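Local coordinates for protein putative Acetyltransferase (Lactobacillus plantarum WCFS1, PDB 3EFA) that probably transfers an acetyl group from acetyl-CoA to an amine, as a putative N-acetyltransferase of the GNAT superfamily, at residues Thr106-Tyr120 with Asp135-Leu147. Residues are numbered along the deposited sequence; the frame is centred on the assembly and turned at random.
Sequences THGEIHGELTAQRFY and DGAPVVIMHKQLL. With FMT (formic acid), chain D.
H143 and E109 lie side by side on one face of an antiparallel strand pair, 107-113 against 139-145, and a histidine-carboxylate hydrogen bond joins their ends. From CB outward, H143 first runs beside the backbone of the facing strand: CB is 3.9 Å from G108 O, CG follows along the same oxygen, and CD2 stands 3.7 Å from it. CG lies anti to the carbonyl carbon (chi1 -69°), which lays the ring alongside the E109 chain. NE2 donates a hydrogen bond to E109 OE2 at 2.9 Å, near the ring plane and on the anti lone pair, with carboxylate and ring turned 70° apart; CE1 flanks OE2. ND1 is hydrogen-bonded to T128 OG1, and the other carboxylate oxygen, OE1, forms a salt bridge with R73, so both groups are gripped at two points. A leucine in place of H143 would probably leave E109 OE2 without this donor and T128 without its ring partner. Farther along the same face, I141 CD1 sits over the centre of the H111 ring, a CH-pi contact 3.5 Å from the centroid. On the other face M142, a selenomethionine, bends at chi3 (69°) against helix 117-122; its SE packs 3.8 Å from Y120 CB and also lies obliquely to the Y120 ring, a Met-aromatic contact. Paired backbone bonds at G108-K144, I110-M142 and G112-V140 zip the strands together. Q145 N holds a formic acid, probably from the crystallisation liquor. In the mixed sheet, strand 107-113 is flanked by the parallel strand 71-79, probably the GNAT pair that splays apart to take acetyl-CoA, and strand 139-145 by the antiparallel strand 126-129. Helix 88-102 meets Y120 and L146, while Y132 of the second subunit packs on H111 and I141.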
loop_
_atom_site.group_PDB
_atom_site.type_symbol
_atom_site.label_atom_id
_atom_site.label_comp_id
_atom_site.label_asym_id
_atom_site.label_seq_id
_atom_site.Cartn_x
_atom_site.Cartn_y
_atom_site.Cartn_z
ATOM N N THR A 106 -13.256 8.612 -3.408
ATOM C CA THR A 106 -13.275 7.966 -4.734
ATOM C C THR A 106 -12.677 6.559 -4.760
ATOM O O THR A 106 -12.806 5.842 -5.749
ATOM C CB THR A 106 -12.549 8.811 -5.818
ATOM O OG1 THR A 106 -11.176 9.006 -5.450
ATOM C CG2 THR A 106 -13.233 10.158 -5.999
ATOM N N HIS A 107 -12.016 6.167 -3.681
ATOM C CA HIS A 107 -11.390 4.854 -3.636
ATOM C C HIS A 107 -11.614 4.141 -2.310
ATOM O O HIS A 107 -11.512 4.752 -1.239
ATOM C CB HIS A 107 -9.887 4.972 -3.915
ATOM C CG HIS A 107 -9.567 5.392 -5.309
ATOM N ND1 HIS A 107 -9.489 6.714 -5.690
ATOM C CD2 HIS A 107 -9.310 4.665 -6.422
ATOM C CE1 HIS A 107 -9.188 6.785 -6.975
ATOM N NE2 HIS A 107 -9.078 5.554 -7.441
ATOM N N GLY A 108 -11.908 2.844 -2.394
ATOM C CA GLY A 108 -11.982 2.002 -1.215
ATOM C C GLY A 108 -10.623 1.389 -0.944
ATOM O O GLY A 108 -9.828 1.163 -1.876
ATOM N N GLU A 109 -10.354 1.106 0.328
ATOM C CA GLU A 109 -9.073 0.546 0.741
ATOM C C GLU A 109 -9.281 -0.518 1.821
ATOM O O GLU A 109 -10.012 -0.288 2.810
ATOM C CB GLU A 109 -8.137 1.661 1.252
ATOM C CG GLU A 109 -6.786 1.170 1.823
ATOM C CD GLU A 109 -5.848 2.315 2.229
ATOM O OE1 GLU A 109 -5.778 2.642 3.439
ATOM O OE2 GLU A 109 -5.173 2.888 1.337
ATOM N N ILE A 110 -8.639 -1.674 1.636
ATOM C CA ILE A 110 -8.736 -2.779 2.594
ATOM C C ILE A 110 -7.354 -3.316 2.948
ATOM O O ILE A 110 -6.539 -3.547 2.046
ATOM C CB ILE A 110 -9.540 -3.971 2.002
ATOM C CG1 ILE A 110 -10.970 -3.555 1.642
ATOM C CG2 ILE A 110 -9.487 -5.211 2.942
ATOM C CD1 ILE A 110 -11.849 -3.274 2.829
ATOM N N HIS A 111 -7.084 -3.530 4.238
ATOM C CA HIS A 111 -5.876 -4.282 4.632
ATOM C C HIS A 111 -6.329 -5.664 5.122
ATOM O O HIS A 111 -6.488 -5.880 6.315
ATOM C CB HIS A 111 -5.059 -3.570 5.738
ATOM C CG HIS A 111 -4.379 -2.308 5.295
ATOM N ND1 HIS A 111 -3.522 -1.599 6.113
ATOM C CD2 HIS A 111 -4.417 -1.631 4.119
ATOM C CE1 HIS A 111 -3.071 -0.537 5.464
ATOM N NE2 HIS A 111 -3.594 -0.535 4.252
ATOM N N GLY A 112 -6.538 -6.601 4.207
ATOM C CA GLY A 112 -7.166 -7.861 4.567
ATOM C C GLY A 112 -6.218 -9.008 4.875
ATOM O O GLY A 112 -5.029 -8.970 4.539
ATOM N N GLU A 113 -6.755 -10.036 5.526
ATOM C CA GLU A 113 -5.997 -11.254 5.785
ATOM C C GLU A 113 -5.817 -11.957 4.455
ATOM O O GLU A 113 -6.695 -11.882 3.599
ATOM C CB GLU A 113 -6.726 -12.149 6.809
ATOM C CG GLU A 113 -6.962 -11.459 8.157
ATOM C CD GLU A 113 -7.586 -12.373 9.215
ATOM O OE1 GLU A 113 -8.566 -11.946 9.871
ATOM O OE2 GLU A 113 -7.094 -13.510 9.402
ATOM N N LEU A 114 -4.680 -12.619 4.264
ATOM C CA LEU A 114 -4.411 -13.267 2.976
ATOM C C LEU A 114 -5.554 -14.195 2.543
ATOM O O LEU A 114 -5.928 -14.227 1.370
ATOM C CB LEU A 114 -3.083 -14.029 2.997
ATOM C CG LEU A 114 -2.687 -14.612 1.636
ATOM C CD1 LEU A 114 -2.660 -13.529 0.566
ATOM C CD2 LEU A 114 -1.349 -15.332 1.707
ATOM N N THR A 115 -6.111 -14.930 3.502
ATOM C CA THR A 115 -7.188 -15.880 3.231
ATOM C C THR A 115 -8.467 -15.259 2.649
ATOM O O THR A 115 -9.314 -15.967 2.107
ATOM C CB THR A 115 -7.550 -16.690 4.492
ATOM O OG1 THR A 115 -8.785 -17.380 4.275
ATOM C CG2 THR A 115 -7.700 -15.777 5.702
ATOM N N ALA A 116 -8.607 -13.942 2.750
ATOM C CA ALA A 116 -9.802 -13.273 2.233
ATOM C C ALA A 116 -9.612 -12.647 0.844
ATOM O O ALA A 116 -10.508 -11.978 0.332
ATOM C CB ALA A 116 -10.294 -12.221 3.233
ATOM N N GLN A 117 -8.453 -12.868 0.231
ATOM C CA GLN A 117 -8.143 -12.204 -1.032
ATOM C C GLN A 117 -9.269 -12.373 -2.070
ATOM O O GLN A 117 -9.761 -11.384 -2.627
ATOM C CB GLN A 117 -6.776 -12.661 -1.583
ATOM C CG GLN A 117 -6.454 -12.127 -2.978
ATOM C CD GLN A 117 -4.974 -12.272 -3.377
ATOM O OE1 GLN A 117 -4.095 -12.484 -2.532
ATOM N NE2 GLN A 117 -4.701 -12.134 -4.675
ATOM N N ARG A 118 -9.681 -13.619 -2.310
ATOM C CA ARG A 118 -10.659 -13.922 -3.359
ATOM C C ARG A 118 -12.001 -13.257 -3.124
ATOM O O ARG A 118 -12.616 -12.729 -4.054
ATOM C CB ARG A 118 -10.870 -15.429 -3.512
ATOM C CG ARG A 118 -11.906 -15.776 -4.589
ATOM C CD ARG A 118 -12.155 -17.282 -4.688
ATOM N NE ARG A 118 -12.984 -17.687 -5.833
ATOM C CZ ARG A 118 -12.997 -17.101 -7.032
ATOM N NH1 ARG A 118 -12.217 -16.058 -7.294
ATOM N NH2 ARG A 118 -13.794 -17.573 -7.986
ATOM N N PHE A 119 -12.458 -13.313 -1.877
ATOM C CA PHE A 119 -13.675 -12.629 -1.460
ATOM C C PHE A 119 -13.657 -11.165 -1.926
ATOM O O PHE A 119 -14.586 -10.714 -2.602
ATOM C CB PHE A 119 -13.821 -12.731 0.063
ATOM C CG PHE A 119 -14.978 -11.952 0.630
ATOM C CD1 PHE A 119 -16.271 -12.465 0.591
ATOM C CD2 PHE A 119 -14.771 -10.716 1.228
ATOM C CE1 PHE A 119 -17.346 -11.747 1.130
ATOM C CE2 PHE A 119 -15.830 -10.000 1.764
ATOM C CZ PHE A 119 -17.123 -10.514 1.715
ATOM N N TYR A 120 -12.592 -10.434 -1.594
ATOM C CA TYR A 120 -12.521 -9.018 -1.965
ATOM C C TYR A 120 -12.377 -8.801 -3.475
ATOM O O TYR A 120 -12.863 -7.797 -4.005
ATOM C CB TYR A 120 -11.453 -8.260 -1.146
ATOM C CG TYR A 120 -11.880 -8.075 0.302
ATOM C CD1 TYR A 120 -12.965 -7.259 0.629
ATOM C CD2 TYR A 120 -11.224 -8.733 1.339
ATOM C CE1 TYR A 120 -13.381 -7.102 1.944
ATOM C CE2 TYR A 120 -11.629 -8.580 2.661
ATOM C CZ TYR A 120 -12.712 -7.760 2.957
ATOM O OH TYR A 120 -13.125 -7.599 4.270
ATOM N N ASP A 135 1.482 -8.294 13.344
ATOM C CA ASP A 135 0.844 -8.933 14.493
ATOM C C ASP A 135 0.998 -10.462 14.440
ATOM O O ASP A 135 0.410 -11.176 15.254
ATOM C CB ASP A 135 -0.639 -8.540 14.597
ATOM C CG ASP A 135 -0.847 -7.112 15.115
ATOM O OD1 ASP A 135 0.019 -6.599 15.860
ATOM O OD2 ASP A 135 -1.892 -6.506 14.786
ATOM N N GLY A 136 1.780 -10.953 13.477
ATOM C CA GLY A 136 2.104 -12.370 13.383
ATOM C C GLY A 136 1.597 -13.151 12.173
ATOM O O GLY A 136 1.926 -14.332 12.019
ATOM N N ALA A 137 0.812 -12.509 11.307
ATOM C CA ALA A 137 0.155 -13.208 10.193
ATOM C C ALA A 137 0.066 -12.370 8.899
ATOM O O ALA A 137 0.126 -11.139 8.957
ATOM C CB ALA A 137 -1.231 -13.678 10.626
ATOM N N PRO A 138 -0.103 -13.041 7.735
ATOM C CA PRO A 138 -0.036 -12.427 6.393
ATOM C C PRO A 138 -1.203 -11.486 6.027
ATOM O O PRO A 138 -2.382 -11.826 6.201
ATOM C CB PRO A 138 -0.036 -13.631 5.436
ATOM C CG PRO A 138 0.001 -14.851 6.298
ATOM C CD PRO A 138 -0.471 -14.463 7.660
ATOM N N VAL A 139 -0.843 -10.322 5.490
ATOM C CA VAL A 139 -1.789 -9.294 5.077
ATOM C C VAL A 139 -1.537 -8.876 3.622
ATOM O O VAL A 139 -0.412 -8.964 3.133
ATOM C CB VAL A 139 -1.629 -8.046 5.953
ATOM C CG1 VAL A 139 -2.934 -7.256 6.015
ATOM C CG2 VAL A 139 -1.178 -8.440 7.344
ATOM N N VAL A 140 -2.582 -8.421 2.934
ATOM C CA VAL A 140 -2.425 -7.836 1.606
ATOM C C VAL A 140 -3.127 -6.490 1.530
ATOM O O VAL A 140 -4.205 -6.312 2.089
ATOM C CB VAL A 140 -2.965 -8.750 0.480
ATOM C CG1 VAL A 140 -1.924 -9.809 0.093
ATOM C CG2 VAL A 140 -4.311 -9.387 0.877
ATOM N N ILE A 141 -2.503 -5.544 0.837
ATOM C CA ILE A 141 -3.078 -4.215 0.652
ATOM C C ILE A 141 -3.898 -4.197 -0.638
ATOM O O ILE A 141 -3.376 -4.515 -1.708
ATOM C CB ILE A 141 -1.958 -3.141 0.599
ATOM C CG1 ILE A 141 -0.942 -3.374 1.724
ATOM C CG2 ILE A 141 -2.535 -1.726 0.672
ATOM C CD1 ILE A 141 -1.506 -3.206 3.112
HETATM N N MSE A 142 -5.175 -3.829 -0.537
HETATM C CA MSE A 142 -6.092 -3.878 -1.682
HETATM C C MSE A 142 -6.810 -2.548 -1.948
HETATM O O MSE A 142 -7.167 -1.826 -1.021
HETATM C CB MSE A 142 -7.119 -5.021 -1.513
HETATM C CG MSE A 142 -6.489 -6.381 -1.161
HETATM SE SE MSE A 142 -7.696 -7.951 -1.175
HETATM C CE MSE A 142 -7.996 -8.031 -3.113
ATOM N N HIS A 143 -7.027 -2.231 -3.221
ATOM C CA HIS A 143 -7.758 -1.018 -3.580
ATOM C C HIS A 143 -8.871 -1.277 -4.601
ATOM O O HIS A 143 -8.882 -2.293 -5.296
ATOM C CB HIS A 143 -6.795 0.084 -4.067
ATOM C CG HIS A 143 -5.916 0.633 -2.983
ATOM N ND1 HIS A 143 -4.609 0.228 -2.805
ATOM C CD2 HIS A 143 -6.173 1.518 -1.988
ATOM C CE1 HIS A 143 -4.095 0.853 -1.760
ATOM N NE2 HIS A 143 -5.024 1.639 -1.244
ATOM N N LYS A 144 -9.819 -0.353 -4.663
ATOM C CA LYS A 144 -10.917 -0.419 -5.614
ATOM C C LYS A 144 -11.351 0.997 -5.967
ATOM O O LYS A 144 -11.471 1.851 -5.091
ATOM C CB LYS A 144 -12.106 -1.176 -5.004
ATOM C CG LYS A 144 -13.368 -1.120 -5.861
ATOM C CD LYS A 144 -14.542 -1.869 -5.242
ATOM C CE LYS A 144 -15.760 -1.781 -6.158
ATOM N NZ LYS A 144 -16.984 -2.418 -5.584
ATOM N N GLN A 145 -11.588 1.253 -7.246
ATOM C CA GLN A 145 -12.194 2.521 -7.643
ATOM C C GLN A 145 -13.691 2.496 -7.341
ATOM O O GLN A 145 -14.389 1.549 -7.701
ATOM C CB GLN A 145 -11.964 2.801 -9.130
ATOM C CG GLN A 145 -12.522 4.147 -9.597
ATOM C CD GLN A 145 -11.822 4.686 -10.846
ATOM O OE1 GLN A 145 -10.790 4.161 -11.278
ATOM N NE2 GLN A 145 -12.381 5.747 -11.424
ATOM N N LEU A 146 -14.180 3.532 -6.670
ATOM C CA LEU A 146 -15.605 3.614 -6.346
ATOM C C LEU A 146 -16.389 4.410 -7.392
ATOM O O LEU A 146 -15.997 5.518 -7.777
ATOM C CB LEU A 146 -15.807 4.222 -4.961
ATOM C CG LEU A 146 -15.088 3.530 -3.802
ATOM C CD1 LEU A 146 -15.404 4.245 -2.502
ATOM C CD2 LEU A 146 -15.470 2.059 -3.719
ATOM N N LEU A 147 -17.496 3.838 -7.848
ATOM C CA LEU A 147 -18.319 4.474 -8.872
ATOM C C LEU A 147 -19.800 4.410 -8.524
ATOM O O LEU A 147 -20.312 5.293 -7.845
ATOM C CB LEU A 147 -18.066 3.832 -10.241
ATOM C CG LEU A 147 -16.648 4.019 -10.780
ATOM C CD1 LEU A 147 -16.352 3.016 -11.883
ATOM C CD2 LEU A 147 -16.439 5.456 -11.255
HETATM C C FMT D . -10.493 -1.801 -9.042
HETATM O O1 FMT D . -10.661 -0.629 -9.395
HETATM O O2 FMT D . -9.418 -2.286 -8.675
#